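Local coordinates for epidermin biosynthesis protein EpiD (Staphylococcus aureus, PDB 3QJG) that binds flavin mononucleotide and probably catalyses the oxidative decarboxylation of the C-terminal cysteine of the epidermin precursor peptide, at residues F116-W124 and K160-V171. Residues are numbered along the deposited sequence; the frame is centred on the assembly and turned at random.
Sequences FPNMNLRMW and KKNVVAPEPYKV. With FMN (flavin mononucleotide), chain M.
Met-119 and Val-163 form the hydrogen-bonded pair of a short antiparallel join, where the end of strand 113-120, in the parallel core of this Rossmann-like flavoprotein fold, meets strand 158-163 beside the flavin. Met-119 N reaches Val-163 O at 2.9 Å, and Val-163 N returns to Met-119 O at 3.0 Å. Two residues on, Leu-121 N, at the start of helix 121-124, gives an almost straight bond (174°) to Lys-161 O, arriving from above the carbonyl plane. Asn-120 suits the N-cap: its OD1 takes the Arg-122 N-H, while its ND2 donates to a water that also binds Asn-162 ND2 and to another held by Lys-161 N. Beta-branched Val-163 suits a strand and packs on the apolar side; in one of its two modelled conformers CG1 lies 3.6 Å from Met-119 CG and over one face of the Trp-124 ring, toward its rim. Farther along, the flat ring of Phe-116 packs against Pro-166 CD and, with one face, against Val-171 of helix 168-174. Asn-118 ties this framework to the cofactor, for an amide can accept and donate at once. With CG anti to the backbone N (chi1 -164°), its OD1 accepts from Ala-165 N at 2.8 Å and also from Asn-17, which probably fixes the amide's rotation. Its ND2 donates to FMN O4 at 3.1 Å, and its backbone O accepts the N-H of FMN N3 at 2.7 Å.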
loop_
_atom_site.group_PDB
_atom_site.type_symbol
_atom_site.label_atom_id
_atom_site.label_comp_id
_atom_site.label_asym_id
_atom_site.label_seq_id
_atom_site.Cartn_x
_atom_site.Cartn_y
_atom_site.Cartn_z
ATOM N N PHE A 116 6.343 32.731 22.986
ATOM C CA PHE A 116 5.106 33.477 22.837
ATOM C C PHE A 116 3.928 32.553 23.088
ATOM O O PHE A 116 3.427 31.914 22.174
ATOM C CB PHE A 116 5.036 34.054 21.444
ATOM C CG PHE A 116 6.123 35.017 21.151
ATOM C CD1 PHE A 116 5.951 36.377 21.374
ATOM C CD2 PHE A 116 7.344 34.577 20.660
ATOM C CE1 PHE A 116 6.977 37.268 21.088
ATOM C CE2 PHE A 116 8.378 35.488 20.317
ATOM C CZ PHE A 116 8.200 36.821 20.548
ATOM N N PRO A 117 3.510 32.427 24.358
ATOM C CA PRO A 117 2.478 31.510 24.750
ATOM C C PRO A 117 1.129 31.760 24.084
ATOM O O PRO A 117 0.740 32.928 23.795
ATOM C CB PRO A 117 2.322 31.749 26.253
ATOM C CG PRO A 117 3.435 32.616 26.706
ATOM C CD PRO A 117 4.090 33.197 25.485
ATOM N N ASN A 118 0.393 30.667 23.870
ATOM C CA ASN A 118 -0.844 30.716 23.098
ATOM C C ASN A 118 -1.733 29.559 23.490
ATOM O O ASN A 118 -1.450 28.413 23.168
ATOM C CB ASN A 118 -0.508 30.686 21.612
ATOM C CG ASN A 118 -1.693 31.112 20.728
ATOM O OD1 ASN A 118 -1.721 32.238 20.224
ATOM N ND2 ASN A 118 -2.668 30.192 20.521
ATOM N N MET A 119 -2.773 29.824 24.273
ATOM C CA MET A 119 -3.521 28.725 24.823
ATOM C C MET A 119 -4.723 29.205 25.588
ATOM O O MET A 119 -4.775 30.354 26.016
ATOM C CB MET A 119 -2.610 27.929 25.732
ATOM C CG MET A 119 -2.152 28.720 26.971
ATOM S SD MET A 119 -0.941 27.842 27.973
ATOM C CE MET A 119 0.491 28.081 26.993
ATOM N N ASN A 120 -5.710 28.335 25.745
ATOM C CA ASN A 120 -6.867 28.648 26.577
ATOM C C ASN A 120 -6.418 29.109 27.947
ATOM O O ASN A 120 -5.466 28.577 28.500
ATOM C CB ASN A 120 -7.756 27.422 26.746
ATOM C CG ASN A 120 -9.034 27.743 27.422
ATOM O OD1 ASN A 120 -9.164 27.544 28.629
ATOM N ND2 ASN A 120 -9.990 28.275 26.669
ATOM N N LEU A 121 -7.086 30.111 28.488
ATOM C CA LEU A 121 -6.786 30.576 29.848
ATOM C C LEU A 121 -6.680 29.461 30.915
ATOM O O LEU A 121 -5.874 29.570 31.833
ATOM C CB LEU A 121 -7.864 31.546 30.295
ATOM C CG LEU A 121 -7.619 32.263 31.607
ATOM C CD1 LEU A 121 -6.288 32.960 31.538
ATOM C CD2 LEU A 121 -8.762 33.250 31.809
ATOM N N ARG A 122 -7.482 28.399 30.803
ATOM C CA ARG A 122 -7.461 27.310 31.805
ATOM C C ARG A 122 -6.124 26.640 31.825
ATOM O O ARG A 122 -5.676 26.167 32.876
ATOM C CB ARG A 122 -8.493 26.218 31.479
ATOM C CG ARG A 122 -9.893 26.692 31.553
ATOM C CD ARG A 122 -10.850 25.780 30.821
ATOM N NE ARG A 122 -12.188 26.155 31.256
ATOM C CZ ARG A 122 -13.128 26.737 30.516
ATOM N NH1 ARG A 122 -12.938 26.994 29.226
ATOM N NH2 ARG A 122 -14.291 27.048 31.089
ATOM N N MET A 123 -5.493 26.583 30.656
ATOM C CA MET A 123 -4.228 25.926 30.552
ATOM C C MET A 123 -3.130 26.867 31.023
ATOM O O MET A 123 -2.170 26.432 31.638
ATOM C CB MET A 123 -4.000 25.460 29.129
ATOM C CG MET A 123 -5.143 24.599 28.536
ATOM S SD MET A 123 -4.972 24.539 26.736
ATOM C CE MET A 123 -3.962 23.071 26.578
ATOM N N TRP A 124 -3.288 28.162 30.729
ATOM C CA TRP A 124 -2.349 29.215 31.169
ATOM C C TRP A 124 -2.336 29.281 32.681
ATOM O O TRP A 124 -1.302 29.488 33.304
ATOM C CB TRP A 124 -2.761 30.593 30.607
ATOM C CG TRP A 124 -1.781 31.741 30.896
ATOM C CD1 TRP A 124 -2.079 32.968 31.464
ATOM C CD2 TRP A 124 -0.375 31.776 30.603
ATOM N NE1 TRP A 124 -0.945 33.733 31.582
ATOM C CE2 TRP A 124 0.115 33.043 31.055
ATOM C CE3 TRP A 124 0.522 30.863 30.039
ATOM C CZ2 TRP A 124 1.461 33.417 30.947
ATOM C CZ3 TRP A 124 1.880 31.235 29.914
ATOM C CH2 TRP A 124 2.335 32.513 30.385
ATOM N N LYS A 160 -14.405 32.331 24.296
ATOM C CA LYS A 160 -13.252 31.758 25.005
ATOM C C LYS A 160 -12.210 32.799 25.423
ATOM O O LYS A 160 -12.025 33.819 24.766
ATOM C CB LYS A 160 -12.579 30.691 24.134
ATOM C CG LYS A 160 -13.506 29.497 23.846
ATOM C CD LYS A 160 -12.782 28.372 23.181
ATOM C CE LYS A 160 -13.693 27.116 23.011
ATOM N NZ LYS A 160 -13.031 26.086 22.131
ATOM N N LYS A 161 -11.517 32.488 26.507
ATOM C CA LYS A 161 -10.464 33.328 27.061
ATOM C C LYS A 161 -9.136 32.656 26.726
ATOM O O LYS A 161 -8.983 31.464 26.880
ATOM C CB LYS A 161 -10.637 33.474 28.593
ATOM C CG LYS A 161 -11.942 34.116 29.018
ATOM C CD LYS A 161 -12.039 34.304 30.575
ATOM C CE LYS A 161 -13.086 35.345 31.029
ATOM N NZ LYS A 161 -14.338 34.724 31.575
ATOM N N ASN A 162 -8.182 33.438 26.254
ATOM C CA ASN A 162 -6.946 32.907 25.718
ATOM C C ASN A 162 -5.843 33.853 26.093
ATOM O O ASN A 162 -6.100 35.067 26.232
ATOM C CB ASN A 162 -7.016 32.925 24.193
ATOM C CG ASN A 162 -7.850 31.803 23.619
ATOM O OD1 ASN A 162 -8.886 32.057 23.017
ATOM N ND2 ASN A 162 -7.396 30.545 23.799
ATOM N N VAL A 163 -4.647 33.305 26.290
ATOM C CA VAL A 163 -3.431 34.051 26.065
ATOM C C VAL A 163 -3.066 33.809 24.593
ATOM O O VAL A 163 -3.130 32.692 24.120
ATOM C CB VAL A 163 -2.301 33.617 27.009
ATOM C CG1 VAL A 163 -1.705 32.260 26.631
ATOM C CG2 VAL A 163 -1.252 34.637 27.030
ATOM N N VAL A 164 -2.680 34.849 23.881
ATOM C CA VAL A 164 -2.488 34.754 22.432
ATOM C C VAL A 164 -1.140 35.307 21.945
ATOM O O VAL A 164 -0.530 36.148 22.590
ATOM C CB VAL A 164 -3.664 35.525 21.763
ATOM C CG1 VAL A 164 -3.422 35.670 20.312
ATOM C CG2 VAL A 164 -4.985 34.789 22.019
ATOM N N ALA A 165 -0.636 34.785 20.822
ATOM C CA ALA A 165 0.587 35.324 20.197
ATOM C C ALA A 165 0.322 36.775 19.774
ATOM O O ALA A 165 -0.766 37.102 19.355
ATOM C CB ALA A 165 1.042 34.455 18.980
ATOM N N PRO A 166 1.325 37.649 19.900
ATOM C CA PRO A 166 1.062 39.036 19.629
ATOM C C PRO A 166 1.262 39.355 18.170
ATOM O O PRO A 166 1.734 38.513 17.399
ATOM C CB PRO A 166 2.119 39.748 20.478
ATOM C CG PRO A 166 3.272 38.760 20.536
ATOM C CD PRO A 166 2.625 37.443 20.577
ATOM N N GLU A 167 0.923 40.576 17.818
ATOM C CA GLU A 167 1.081 40.951 16.430
ATOM C C GLU A 167 2.575 40.968 16.052
ATOM O O GLU A 167 3.466 41.148 16.918
ATOM C CB GLU A 167 0.358 42.254 16.098
ATOM C CG GLU A 167 -1.160 42.050 15.942
ATOM C CD GLU A 167 -1.548 40.668 15.386
ATOM O OE1 GLU A 167 -1.193 40.338 14.216
ATOM O OE2 GLU A 167 -2.240 39.915 16.122
ATOM N N PRO A 168 2.866 40.678 14.753
ATOM C CA PRO A 168 4.234 40.588 14.290
ATOM C C PRO A 168 5.196 41.699 14.709
ATOM O O PRO A 168 6.355 41.410 15.083
ATOM C CB PRO A 168 4.094 40.547 12.769
ATOM C CG PRO A 168 2.805 39.910 12.534
ATOM C CD PRO A 168 1.924 40.285 13.687
ATOM N N TYR A 169 4.740 42.945 14.722
ATOM C CA TYR A 169 5.639 44.026 15.189
ATOM C C TYR A 169 6.060 43.864 16.658
ATOM O O TYR A 169 7.175 44.255 17.024
ATOM C CB TYR A 169 5.058 45.436 14.899
ATOM C CG TYR A 169 4.034 45.959 15.893
ATOM C CD1 TYR A 169 4.426 46.725 16.985
ATOM C CD2 TYR A 169 2.676 45.729 15.708
ATOM C CE1 TYR A 169 3.476 47.227 17.900
ATOM C CE2 TYR A 169 1.712 46.217 16.607
ATOM C CZ TYR A 169 2.120 46.968 17.703
ATOM O OH TYR A 169 1.177 47.461 18.592
ATOM N N LYS A 170 5.207 43.285 17.501
ATOM C CA LYS A 170 5.561 43.111 18.930
ATOM C C LYS A 170 6.600 42.023 19.087
ATOM O O LYS A 170 7.450 42.081 19.965
ATOM C CB LYS A 170 4.340 42.754 19.802
ATOM C CG LYS A 170 3.367 43.918 20.075
ATOM C CD LYS A 170 3.881 44.865 21.168
ATOM C CE LYS A 170 2.824 45.896 21.556
ATOM N NZ LYS A 170 3.441 47.067 22.290
ATOM N N VAL A 171 6.522 41.019 18.223
ATOM C CA VAL A 171 7.525 39.974 18.155
ATOM C C VAL A 171 8.854 40.603 17.801
ATOM O O VAL A 171 9.848 40.328 18.460
ATOM C CB VAL A 171 7.109 38.884 17.096
ATOM C CG1 VAL A 171 8.190 37.784 16.975
ATOM C CG2 VAL A 171 5.735 38.291 17.461
HETATM N N1 FMN M . -2.887 23.738 22.611
HETATM C C2 FMN M . -2.323 24.891 23.092
HETATM O O2 FMN M . -1.568 24.837 24.056
HETATM N N3 FMN M . -2.627 26.092 22.537
HETATM C C4 FMN M . -3.490 26.182 21.488
HETATM O O4 FMN M . -3.709 27.295 21.071
HETATM C C4A FMN M . -4.093 25.036 20.976
HETATM N N5 FMN M . -4.967 25.072 19.908
HETATM C C5A FMN M . -5.475 23.915 19.410
HETATM C C6 FMN M . -6.393 23.961 18.370
HETATM C C7 FMN M . -6.912 22.787 17.863
HETATM C C7M FMN M . -7.879 22.777 16.715
HETATM C C8 FMN M . -6.527 21.565 18.427
HETATM C C8M FMN M . -7.100 20.249 17.960
HETATM C C9 FMN M . -5.655 21.521 19.496
HETATM C C9A FMN M . -5.118 22.697 19.999
HETATM N N10 FMN M . -4.256 22.644 21.093
HETATM C C10 FMN M . -3.752 23.809 21.558
HETATM C "C1'" FMN M . -3.826 21.371 21.776
HETATM C "C2'" FMN M . -2.413 20.980 21.349
HETATM O "O2'" FMN M . -2.313 20.971 19.912
HETATM C "C3'" FMN M . -2.121 19.684 22.011
HETATM O "O3'" FMN M . -2.073 19.822 23.451
HETATM C "C4'" FMN M . -0.816 19.082 21.490
HETATM O "O4'" FMN M . -0.480 17.917 22.226
HETATM C "C5'" FMN M . 0.359 19.987 21.657
HETATM O "O5'" FMN M . 1.416 19.386 20.931
HETATM P P FMN M . 2.740 20.213 20.547
HETATM O O1P FMN M . 3.819 19.203 20.308
HETATM O O2P FMN M . 3.078 21.125 21.681
HETATM O O3P FMN M . 2.725 20.936 19.266
HETATM O O HOH W 1 2.130 35.212 23.346
HETATM O O HOH W 2 -9.323 28.343 23.778
HETATM O O HOH W 3 -12.215 29.881 27.467
#